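Local coordinates for protein putative oxidoreductase (PDB 3NX4) that probably reduces acryloyl-CoA with NADPH as hydride donor, as a medium-chain dehydrogenase/reductase that holds the dinucleotide on a Rossmann-type domain, at residues A[136-141]-A[214-219]; A[150-155]-A[162-167]. All coordinates share one frame; numbering follows the deposited sequence.

Contact 1: A[136-141]-A[214-219]. With NAP (NADP nicotinamide-adenine-dinucleotide phosphate), chain C.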
HETATM    1  N   MSE A 136     -11.454   0.355  -8.615  1.00 23.70           N
HETATM    2  CA  MSE A 136     -10.878  -0.879  -9.144  1.00 22.57           C
HETATM    3  C   MSE A 136      -9.751  -1.426  -8.249  1.00 20.32           C
HETATM    4  O   MSE A 136      -9.584  -2.643  -8.107  1.00 26.47           O
HETATM    5  CB  MSE A 136     -10.410  -0.656 -10.583  1.00 26.84           C
HETATM    6  CG  MSE A 136     -11.580  -0.564 -11.559  1.00 26.11           C
HETATM    7 SE   MSE A 136     -11.041   0.107 -13.340  0.75 34.42          SE
HETATM    8  CE  MSE A 136      -9.754  -1.245 -13.826  1.00 35.68           C
ATOM      9  N   ALA A 137      -8.997  -0.522  -7.632  1.00 21.15           N
ATOM     10  CA  ALA A 137      -7.971  -0.902  -6.660  1.00 22.98           C
ATOM     11  C   ALA A 137      -8.573  -1.608  -5.445  1.00 25.22           C
ATOM     12  O   ALA A 137      -8.044  -2.617  -4.978  1.00 25.35           O
ATOM     13  CB  ALA A 137      -7.173   0.322  -6.222  1.00 22.10           C
ATOM     14  N   LEU A 138      -9.675  -1.080  -4.922  1.00 24.43           N
ATOM     15  CA  LEU A 138     -10.354  -1.742  -3.811  1.00 22.42           C
ATOM     16  C   LEU A 138     -10.799  -3.139  -4.227  1.00 21.74           C
ATOM     17  O   LEU A 138     -10.646  -4.103  -3.472  1.00 20.80           O
ATOM     18  CB  LEU A 138     -11.564  -0.920  -3.349  1.00 24.68           C
ATOM     19  CG  LEU A 138     -11.275   0.453  -2.739  1.00 26.42           C
ATOM     20  CD1 LEU A 138     -12.563   1.056  -2.171  1.00 22.05           C
ATOM     21  CD2 LEU A 138     -10.227   0.366  -1.648  1.00 23.86           C
ATOM     22  N   GLU A 139     -11.355  -3.244  -5.434  1.00 24.67           N
ATOM     23  CA  GLU A 139     -11.744  -4.542  -5.978  1.00 24.72           C
ATOM     24  C   GLU A 139     -10.552  -5.509  -6.113  1.00 22.92           C
ATOM     25  O   GLU A 139     -10.660  -6.692  -5.763  1.00 27.04           O
ATOM     26  CB  GLU A 139     -12.457  -4.370  -7.328  1.00 27.26           C
ATOM     27  CG  GLU A 139     -13.812  -3.720  -7.205  1.00 23.40           C
ATOM     28  CD  GLU A 139     -14.454  -3.379  -8.547  1.00 33.17           C
ATOM     29  OE1 GLU A 139     -13.764  -3.443  -9.593  1.00 30.62           O
ATOM     30  OE2 GLU A 139     -15.661  -3.050  -8.551  1.00 30.02           O
ATOM     31  N   ASP A 140      -9.430  -5.016  -6.634  1.00 24.80           N
ATOM     32  CA  ASP A 140      -8.197  -5.804  -6.708  1.00 27.89           C
ATOM     33  C   ASP A 140      -7.807  -6.346  -5.329  1.00 25.29           C
ATOM     34  O   ASP A 140      -7.219  -7.419  -5.210  1.00 25.52           O
ATOM     35  CB  ASP A 140      -7.032  -4.950  -7.231  1.00 30.15           C
ATOM     36  CG  ASP A 140      -7.146  -4.628  -8.718  1.00 41.27           C
ATOM     37  OD1 ASP A 140      -7.991  -5.237  -9.413  1.00 32.73           O
ATOM     38  OD2 ASP A 140      -6.368  -3.768  -9.192  1.00 36.73           O
ATOM     39  N   ALA A 141      -8.106  -5.582  -4.288  1.00 23.93           N
ATOM     40  CA  ALA A 141      -7.751  -5.965  -2.921  1.00 25.67           C
ATOM     41  C   ALA A 141      -8.786  -6.909  -2.321  1.00 29.04           C
ATOM     42  O   ALA A 141      -8.636  -7.370  -1.188  1.00 28.45           O
ATOM     43  CB  ALA A 141      -7.593  -4.706  -2.042  1.00 21.37           C
ATOM     44  N   GLY A 214     -12.468  -0.384   3.352  1.00 24.80           N
ATOM     45  CA  GLY A 214     -11.762   0.255   2.252  1.00 24.11           C
ATOM     46  C   GLY A 214     -11.805   1.768   2.396  1.00 23.42           C
ATOM     47  O   GLY A 214     -12.571   2.322   3.200  1.00 20.84           O
ATOM     48  N   ALA A 215     -10.981   2.452   1.619  1.00 20.20           N
ATOM     49  CA  ALA A 215     -11.002   3.901   1.636  1.00 19.73           C
ATOM     50  C   ALA A 215     -10.496   4.455   0.321  1.00 25.93           C
ATOM     51  O   ALA A 215      -9.628   3.882  -0.321  1.00 23.55           O
ATOM     52  CB  ALA A 215     -10.182   4.462   2.812  1.00 19.59           C
ATOM     53  N   ILE A 216     -11.059   5.586  -0.073  1.00 22.95           N
ATOM     54  CA  ILE A 216     -10.583   6.302  -1.241  1.00 25.44           C
ATOM     55  C   ILE A 216     -10.193   7.674  -0.711  1.00 26.19           C
ATOM     56  O   ILE A 216     -11.051   8.422  -0.227  1.00 24.84           O
ATOM     57  CB  ILE A 216     -11.689   6.398  -2.319  1.00 24.17           C
ATOM     58  CG1 ILE A 216     -12.064   4.988  -2.805  1.00 25.80           C
ATOM     59  CG2 ILE A 216     -11.238   7.297  -3.478  1.00 25.02           C
ATOM     60  CD1 ILE A 216     -13.028   4.954  -4.015  1.00 20.46           C
ATOM     61  N   ASP A 217      -8.900   7.983  -0.756  1.00 25.39           N
ATOM     62  CA  ASP A 217      -8.401   9.222  -0.173  1.00 26.52           C
ATOM     63  C   ASP A 217      -7.919  10.222  -1.206  1.00 31.91           C
ATOM     64  O   ASP A 217      -7.108   9.890  -2.078  1.00 29.50           O
ATOM     65  CB  ASP A 217      -7.259   8.965   0.807  1.00 25.04           C
ATOM     66  CG  ASP A 217      -6.696  10.264   1.378  1.00 32.64           C
ATOM     67  OD1 ASP A 217      -7.421  10.958   2.142  1.00 36.05           O
ATOM     68  OD2 ASP A 217      -5.542  10.605   1.041  1.00 35.18           O
ATOM     69  N   THR A 218      -8.432  11.442  -1.106  1.00 29.40           N
ATOM     70  CA  THR A 218      -8.078  12.531  -1.992  1.00 30.22           C
ATOM     71  C   THR A 218      -7.391  13.676  -1.246  1.00 26.77           C
ATOM     72  O   THR A 218      -7.038  14.670  -1.840  1.00 35.79           O
ATOM     73  CB  THR A 218      -9.333  13.108  -2.651  1.00 32.07           C
ATOM     74  OG1 THR A 218     -10.091  13.816  -1.673  1.00 34.59           O
ATOM     75  CG2 THR A 218     -10.189  12.006  -3.247  1.00 27.43           C
ATOM     76  N   VAL A 219      -7.249  13.531   0.062  1.00 31.91           N
ATOM     77  CA  VAL A 219      -6.722  14.588   0.910  1.00 34.24           C
ATOM     78  C   VAL A 219      -5.267  14.462   1.337  1.00 34.44           C
ATOM     79  O   VAL A 219      -4.554  15.441   1.406  1.00 37.22           O
ATOM     80  CB  VAL A 219      -7.591  14.743   2.170  1.00 33.35           C
ATOM     81  CG1 VAL A 219      -7.073  15.854   3.042  1.00 32.72           C
ATOM     82  CG2 VAL A 219      -9.031  14.962   1.795  1.00 33.33           C
TER
HETATM   83  PA  NAP C 330     -11.419  18.853  -5.543  1.00 31.99           P
HETATM   84  O1A NAP C 330     -12.632  18.813  -6.377  1.00 26.49           O
HETATM   85  O2A NAP C 330     -10.877  20.174  -5.188  1.00 27.01           O
HETATM   86  O5B NAP C 330     -11.623  17.957  -4.235  1.00 29.04           O
HETATM   87  C5B NAP C 330     -10.727  18.100  -3.169  1.00 27.15           C
HETATM   88  C4B NAP C 330     -11.582  18.014  -1.913  1.00 28.79           C
HETATM   89  O4B NAP C 330     -10.737  17.932  -0.799  1.00 28.76           O
HETATM   90  C3B NAP C 330     -12.454  19.257  -1.712  1.00 34.01           C
HETATM   91  O3B NAP C 330     -13.733  19.068  -2.284  1.00 30.15           O
HETATM   92  C2B NAP C 330     -12.552  19.358  -0.202  1.00 29.24           C
HETATM   93  O2B NAP C 330     -13.638  18.557   0.199  1.00 29.76           O
HETATM   94  C1B NAP C 330     -11.281  18.679   0.281  1.00 33.31           C
HETATM   95  N9A NAP C 330     -10.261  19.653   0.696  1.00 30.79           N
HETATM   96  C8A NAP C 330      -9.863  20.784   0.026  1.00 39.82           C
HETATM   97  N7A NAP C 330      -8.879  21.374   0.749  1.00 40.75           N
HETATM   98  C5A NAP C 330      -8.641  20.632   1.850  1.00 37.44           C
HETATM   99  C6A NAP C 330      -7.758  20.776   2.913  1.00 42.47           C
HETATM  100  N6A NAP C 330      -6.925  21.807   2.977  1.00 52.13           N
HETATM  101  N1A NAP C 330      -7.749  19.831   3.908  1.00 41.38           N
HETATM  102  C2A NAP C 330      -8.611  18.755   3.858  1.00 40.75           C
HETATM  103  N3A NAP C 330      -9.492  18.618   2.806  1.00 36.41           N
HETATM  104  C4A NAP C 330      -9.504  19.545   1.824  1.00 32.99           C
HETATM  105  O3  NAP C 330     -10.228  18.060  -6.296  1.00 29.03           O
HETATM  106  PN  NAP C 330     -10.304  16.797  -7.278  1.00 30.80           P
HETATM  107  O1N NAP C 330     -10.234  17.237  -8.691  1.00 30.99           O
HETATM  108  O2N NAP C 330     -11.453  15.977  -6.830  1.00 25.55           O
HETATM  109  O5D NAP C 330      -8.917  16.091  -6.863  1.00 33.41           O
HETATM  110  C5D NAP C 330      -8.769  15.623  -5.543  1.00 38.30           C
HETATM  111  C4D NAP C 330      -7.301  15.345  -5.263  1.00 37.89           C
HETATM  112  O4D NAP C 330      -6.890  14.280  -6.086  1.00 37.65           O
HETATM  113  C3D NAP C 330      -6.423  16.531  -5.625  1.00 41.24           C
HETATM  114  O3D NAP C 330      -5.360  16.614  -4.701  1.00 37.40           O
HETATM  115  C2D NAP C 330      -5.880  16.183  -6.992  1.00 47.46           C
HETATM  116  O2D NAP C 330      -4.609  16.749  -7.203  1.00 48.88           O
HETATM  117  C1D NAP C 330      -5.789  14.675  -6.877  1.00 42.09           C
HETATM  118  N1N NAP C 330      -5.847  13.968  -8.162  1.00 43.08           N
HETATM  119  C2N NAP C 330      -4.770  13.209  -8.521  1.00 45.31           C
HETATM  120  C3N NAP C 330      -4.760  12.490  -9.713  1.00 45.23           C
HETATM  121  C7N NAP C 330      -3.828  11.313  -9.791  1.00 43.84           C
HETATM  122  O7N NAP C 330      -3.252  10.952 -11.020  1.00 45.43           O
HETATM  123  N7N NAP C 330      -3.569  10.638  -8.677  1.00 30.44           N
HETATM  124  C4N NAP C 330      -5.876  12.553 -10.547  1.00 43.24           C
HETATM  125  C5N NAP C 330      -6.978  13.331 -10.166  1.00 42.25           C
HETATM  126  C6N NAP C 330      -6.953  14.028  -8.960  1.00 36.80           C
HETATM  127  P2B NAP C 330     -14.559  18.982   1.464  1.00 31.82           P
HETATM  128  O1X NAP C 330     -15.802  18.137   1.403  1.00 27.70           O
HETATM  129  O2X NAP C 330     -13.813  18.705   2.748  1.00 31.54           O
HETATM  130  O3X NAP C 330     -14.884  20.446   1.333  1.00 36.30           O

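Contact 2: A[150-155]-A[162-167]. With NAP (NADP nicotinamide-adenine-dinucleotide phosphate), chain C.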
ATOM      1  N   VAL A 150     -16.957   1.682   3.395  1.00 22.93           N
ATOM      2  CA  VAL A 150     -15.874   2.349   2.674  1.00 21.43           C
ATOM      3  C   VAL A 150     -15.920   3.868   2.884  1.00 27.71           C
ATOM      4  O   VAL A 150     -16.967   4.501   2.674  1.00 26.14           O
ATOM      5  CB  VAL A 150     -15.942   2.021   1.187  1.00 23.52           C
ATOM      6  CG1 VAL A 150     -14.892   2.813   0.392  1.00 21.09           C
ATOM      7  CG2 VAL A 150     -15.743   0.508   0.981  1.00 26.72           C
ATOM      8  N   VAL A 151     -14.808   4.454   3.331  1.00 24.57           N
ATOM      9  CA  VAL A 151     -14.776   5.904   3.565  1.00 23.92           C
ATOM     10  C   VAL A 151     -14.157   6.652   2.373  1.00 29.18           C
ATOM     11  O   VAL A 151     -13.171   6.195   1.785  1.00 24.68           O
ATOM     12  CB  VAL A 151     -14.056   6.259   4.894  1.00 24.68           C
ATOM     13  CG1 VAL A 151     -12.625   5.802   4.866  1.00 20.63           C
ATOM     14  CG2 VAL A 151     -14.144   7.766   5.180  1.00 24.45           C
ATOM     15  N   VAL A 152     -14.752   7.791   2.015  1.00 24.80           N
ATOM     16  CA  VAL A 152     -14.246   8.646   0.935  1.00 25.37           C
ATOM     17  C   VAL A 152     -13.942  10.000   1.556  1.00 26.52           C
ATOM     18  O   VAL A 152     -14.820  10.602   2.156  1.00 25.33           O
ATOM     19  CB  VAL A 152     -15.313   8.857  -0.188  1.00 25.46           C
ATOM     20  CG1 VAL A 152     -14.780   9.795  -1.300  1.00 18.73           C
ATOM     21  CG2 VAL A 152     -15.750   7.523  -0.775  1.00 25.56           C
ATOM     22  N   THR A 153     -12.705  10.468   1.427  1.00 27.25           N
ATOM     23  CA  THR A 153     -12.307  11.756   1.987  1.00 26.52           C
ATOM     24  C   THR A 153     -12.351  12.810   0.871  1.00 33.13           C
ATOM     25  O   THR A 153     -12.492  12.463  -0.302  1.00 29.30           O
ATOM     26  CB  THR A 153     -10.907  11.685   2.632  1.00 29.44           C
ATOM     27  OG1 THR A 153      -9.926  11.401   1.631  1.00 31.50           O
ATOM     28  CG2 THR A 153     -10.858  10.572   3.700  1.00 29.84           C
ATOM     29  N   GLY A 154     -12.262  14.089   1.229  1.00 27.89           N
ATOM     30  CA  GLY A 154     -12.501  15.150   0.254  1.00 28.23           C
ATOM     31  C   GLY A 154     -13.746  14.854  -0.572  1.00 28.05           C
ATOM     32  O   GLY A 154     -13.770  15.069  -1.778  1.00 26.28           O
ATOM     33  N   ALA A 155     -14.796  14.385   0.094  1.00 26.97           N
ATOM     34  CA  ALA A 155     -15.919  13.726  -0.575  1.00 21.21           C
ATOM     35  C   ALA A 155     -16.754  14.589  -1.524  1.00 26.01           C
ATOM     36  O   ALA A 155     -17.358  14.067  -2.469  1.00 27.54           O
ATOM     37  CB  ALA A 155     -16.829  13.075   0.470  1.00 25.36           C
ATOM     38  N   THR A 162     -17.602  11.421  -7.530  1.00 24.65           N
ATOM     39  CA  THR A 162     -17.706  10.278  -8.435  1.00 19.87           C
ATOM     40  C   THR A 162     -17.563   8.985  -7.633  1.00 19.73           C
ATOM     41  O   THR A 162     -18.308   8.022  -7.831  1.00 24.59           O
ATOM     42  CB  THR A 162     -16.639  10.323  -9.553  1.00 23.99           C
ATOM     43  OG1 THR A 162     -16.554  11.646 -10.098  1.00 26.95           O
ATOM     44  CG2 THR A 162     -16.999   9.342 -10.677  1.00 26.76           C
ATOM     45  N   ALA A 163     -16.605   8.981  -6.714  1.00 18.24           N
ATOM     46  CA  ALA A 163     -16.343   7.802  -5.877  1.00 21.37           C
ATOM     47  C   ALA A 163     -17.578   7.400  -5.067  1.00 21.94           C
ATOM     48  O   ALA A 163     -17.928   6.220  -4.971  1.00 23.33           O
ATOM     49  CB  ALA A 163     -15.172   8.079  -4.940  1.00 22.23           C
ATOM     50  N   VAL A 164     -18.230   8.392  -4.470  1.00 25.07           N
ATOM     51  CA  VAL A 164     -19.413   8.133  -3.638  1.00 22.26           C
ATOM     52  C   VAL A 164     -20.501   7.512  -4.524  1.00 23.50           C
ATOM     53  O   VAL A 164     -21.107   6.498  -4.167  1.00 22.78           O
ATOM     54  CB  VAL A 164     -19.915   9.438  -2.974  1.00 22.99           C
ATOM     55  CG1 VAL A 164     -21.338   9.263  -2.372  1.00 25.91           C
ATOM     56  CG2 VAL A 164     -18.906   9.937  -1.910  1.00 21.46           C
ATOM     57  N   ALA A 165     -20.703   8.102  -5.700  1.00 22.49           N
ATOM     58  CA  ALA A 165     -21.739   7.652  -6.632  1.00 24.30           C
ATOM     59  C   ALA A 165     -21.478   6.236  -7.139  1.00 22.19           C
ATOM     60  O   ALA A 165     -22.398   5.428  -7.235  1.00 27.18           O
ATOM     61  CB  ALA A 165     -21.858   8.618  -7.812  1.00 25.12           C
ATOM     62  N   LEU A 166     -20.223   5.946  -7.466  1.00 23.16           N
ATOM     63  CA  LEU A 166     -19.829   4.602  -7.910  1.00 21.58           C
ATOM     64  C   LEU A 166     -20.016   3.557  -6.807  1.00 21.72           C
ATOM     65  O   LEU A 166     -20.662   2.534  -7.017  1.00 24.09           O
ATOM     66  CB  LEU A 166     -18.369   4.589  -8.372  1.00 21.25           C
ATOM     67  CG  LEU A 166     -18.090   5.345  -9.669  1.00 24.13           C
ATOM     68  CD1 LEU A 166     -16.589   5.461  -9.868  1.00 25.98           C
ATOM     69  CD2 LEU A 166     -18.752   4.628 -10.845  1.00 22.35           C
ATOM     70  N   LEU A 167     -19.439   3.817  -5.638  1.00 22.68           N
ATOM     71  CA  LEU A 167     -19.548   2.885  -4.517  1.00 21.07           C
ATOM     72  C   LEU A 167     -21.008   2.652  -4.166  1.00 21.62           C
ATOM     73  O   LEU A 167     -21.408   1.536  -3.870  1.00 25.19           O
ATOM     74  CB  LEU A 167     -18.801   3.405  -3.280  1.00 21.78           C
ATOM     75  CG  LEU A 167     -17.270   3.475  -3.435  1.00 26.37           C
ATOM     76  CD1 LEU A 167     -16.659   4.318  -2.311  1.00 23.56           C
ATOM     77  CD2 LEU A 167     -16.637   2.074  -3.504  1.00 23.76           C
TER
HETATM   78  PA  NAP C 330     -11.419  18.853  -5.543  1.00 31.99           P
HETATM   79  O1A NAP C 330     -12.632  18.813  -6.377  1.00 26.49           O
HETATM   80  O2A NAP C 330     -10.877  20.174  -5.188  1.00 27.01           O
HETATM   81  O5B NAP C 330     -11.623  17.957  -4.235  1.00 29.04           O
HETATM   82  C5B NAP C 330     -10.727  18.100  -3.169  1.00 27.15           C
HETATM   83  C4B NAP C 330     -11.582  18.014  -1.913  1.00 28.79           C
HETATM   84  O4B NAP C 330     -10.737  17.932  -0.799  1.00 28.76           O
HETATM   85  C3B NAP C 330     -12.454  19.257  -1.712  1.00 34.01           C
HETATM   86  O3B NAP C 330     -13.733  19.068  -2.284  1.00 30.15           O
HETATM   87  C2B NAP C 330     -12.552  19.358  -0.202  1.00 29.24           C
HETATM   88  O2B NAP C 330     -13.638  18.557   0.199  1.00 29.76           O
HETATM   89  C1B NAP C 330     -11.281  18.679   0.281  1.00 33.31           C
HETATM   90  N9A NAP C 330     -10.261  19.653   0.696  1.00 30.79           N
HETATM   91  C8A NAP C 330      -9.863  20.784   0.026  1.00 39.82           C
HETATM   92  N7A NAP C 330      -8.879  21.374   0.749  1.00 40.75           N
HETATM   93  C5A NAP C 330      -8.641  20.632   1.850  1.00 37.44           C
HETATM   94  C6A NAP C 330      -7.758  20.776   2.913  1.00 42.47           C
HETATM   95  N6A NAP C 330      -6.925  21.807   2.977  1.00 52.13           N
HETATM   96  N1A NAP C 330      -7.749  19.831   3.908  1.00 41.38           N
HETATM   97  C2A NAP C 330      -8.611  18.755   3.858  1.00 40.75           C
HETATM   98  N3A NAP C 330      -9.492  18.618   2.806  1.00 36.41           N
HETATM   99  C4A NAP C 330      -9.504  19.545   1.824  1.00 32.99           C
HETATM  100  O3  NAP C 330     -10.228  18.060  -6.296  1.00 29.03           O
HETATM  101  PN  NAP C 330     -10.304  16.797  -7.278  1.00 30.80           P
HETATM  102  O1N NAP C 330     -10.234  17.237  -8.691  1.00 30.99           O
HETATM  103  O2N NAP C 330     -11.453  15.977  -6.830  1.00 25.55           O
HETATM  104  O5D NAP C 330      -8.917  16.091  -6.863  1.00 33.41           O
HETATM  105  C5D NAP C 330      -8.769  15.623  -5.543  1.00 38.30           C
HETATM  106  C4D NAP C 330      -7.301  15.345  -5.263  1.00 37.89           C
HETATM  107  O4D NAP C 330      -6.890  14.280  -6.086  1.00 37.65           O
HETATM  108  C3D NAP C 330      -6.423  16.531  -5.625  1.00 41.24           C
HETATM  109  O3D NAP C 330      -5.360  16.614  -4.701  1.00 37.40           O
HETATM  110  C2D NAP C 330      -5.880  16.183  -6.992  1.00 47.46           C
HETATM  111  O2D NAP C 330      -4.609  16.749  -7.203  1.00 48.88           O
HETATM  112  C1D NAP C 330      -5.789  14.675  -6.877  1.00 42.09           C
HETATM  113  N1N NAP C 330      -5.847  13.968  -8.162  1.00 43.08           N
HETATM  114  C2N NAP C 330      -4.770  13.209  -8.521  1.00 45.31           C
HETATM  115  C3N NAP C 330      -4.760  12.490  -9.713  1.00 45.23           C
HETATM  116  C7N NAP C 330      -3.828  11.313  -9.791  1.00 43.84           C
HETATM  117  O7N NAP C 330      -3.252  10.952 -11.020  1.00 45.43           O
HETATM  118  N7N NAP C 330      -3.569  10.638  -8.677  1.00 30.44           N
HETATM  119  C4N NAP C 330      -5.876  12.553 -10.547  1.00 43.24           C
HETATM  120  C5N NAP C 330      -6.978  13.331 -10.166  1.00 42.25           C
HETATM  121  C6N NAP C 330      -6.953  14.028  -8.960  1.00 36.80           C
HETATM  122  P2B NAP C 330     -14.559  18.982   1.464  1.00 31.82           P
HETATM  123  O1X NAP C 330     -15.802  18.137   1.403  1.00 27.70           O
HETATM  124  O2X NAP C 330     -13.813  18.705   2.748  1.00 31.54           O
HETATM  125  O3X NAP C 330     -14.884  20.446   1.333  1.00 36.30           O

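Contact 1: A[136-141]-A[214-219]
The last turn of helix 118-140 runs almost antiparallel to strand 214-217, their short axes 152° apart and 9.1 Å from each other at the closest, and the backbones draw nearest where the CA atoms of Leu138 and Gly214 stand 6.5 Å apart. One side chain spans the gap. Leu138 points from the helix toward the strand and divides its two methyls between neighbouring residues: CD2 settles over the backbone, 3.8 Å from Ala215 O and 4.2 Å from Gly214 CA, while CD1 reaches CG1 of Ile216 at 4.0 Å. With CG set opposite its carbonyl carbon (chi1 -65°) and the chain then extended, the leucine fork opens against the strand.

Glycine suits position 214 because a CB there would head for the helix and come tightly against Leu138 CD1; its absence lets the leucine lie close to the main chain. Ile216 meets Leu138 at a slant with its longer branch, and its side chain also packs on Ala163 and Leu167 of helix 158-169, so the isoleucine lies between two helices. Ala215 turns its methyl to the other face of the sheet, against Val151 and Val237, and meets the leucine through its backbone alone.

Past the strand end the chain reaches the cofactor: Thr218 CB lies 3.9 Å from C5D of NADP, and Val219 CG1 approaches adenine C2A to 3.4 Å. Val219 N also makes a weak bond back to Asp217 OD1. The helix-strand interface itself is buried and made by aliphatic groups and backbone atoms, with Leu138 and Ile216 its one pair of apolar side chains; at this point the helix probably rests on the strand by close fit and exclusion of water.

Contact 2: A[150-155]-A[162-167]
Val150 carries CG1 opposite the backbone N (chi1 175°), Val152 carries CG2 opposite its carbonyl carbon, and Leu167 has CG opposite its own carbonyl carbon (chi1 -67°); these settings bring the two valine methyls and the leucine's CD1 together. CD1 lies against both valines, 3.6 Å from Val150 CG1 and 3.7 Å from Val152 CG2. The leucine crosses Val150 at about a right angle but meets Val152 at a slant.

Val152 is gripped from the helix by three residues. Its CG1 rests 4.0 Å from Ala163 CB, and its CB stands 4.1 Å from Val164 CG2, the valine methyl that also reaches toward Ala155. Alanine at 163 keeps the helix surface low beneath Val152, while the branched valines are at home in an extended strand and fill the layer between sheet and helix.

Strand 150-152 and helix 158-169 open the beta-alpha-beta unit completed by strand 174-178, the first crossover of the Rossmann fold, and the short axes are 158° apart as the chain turns back on itself. Val151 points away from this helix, to the opposite face of the sheet. In the turn after the strand, Gly154 has positive phi, and its CA comes within 3.5 Å of O4B of NADP, where a CB would strike the ribose oxygen. Ser156 OG, in the connection, and Val159 N, in the first turn of the helix, hydrogen-bond the same cofactor.

How the contacts relate
Contacts 1 and 2 have centres 9 Å apart and share one parallel sheet, in which strands 150-152 and 212-217 are neighbours. A backbone bond of 2.9 Å from Ile216 N to Val151 O ties them side by side, and the Leu138 side chain of contact 1 also touches Val150 of contact 2. At the C-terminal ends of the two strands, Asp217 OD1 and Thr153 OG1 lie 2.6 Å apart in a probable hydrogen bond that links the end of strand 212-217 to the residue that follows strand 150-152. There Val219 CG2 packs 3.4 Å from Gly154 N. The two chain ends thus converge side by side on the adenosine half of NADP.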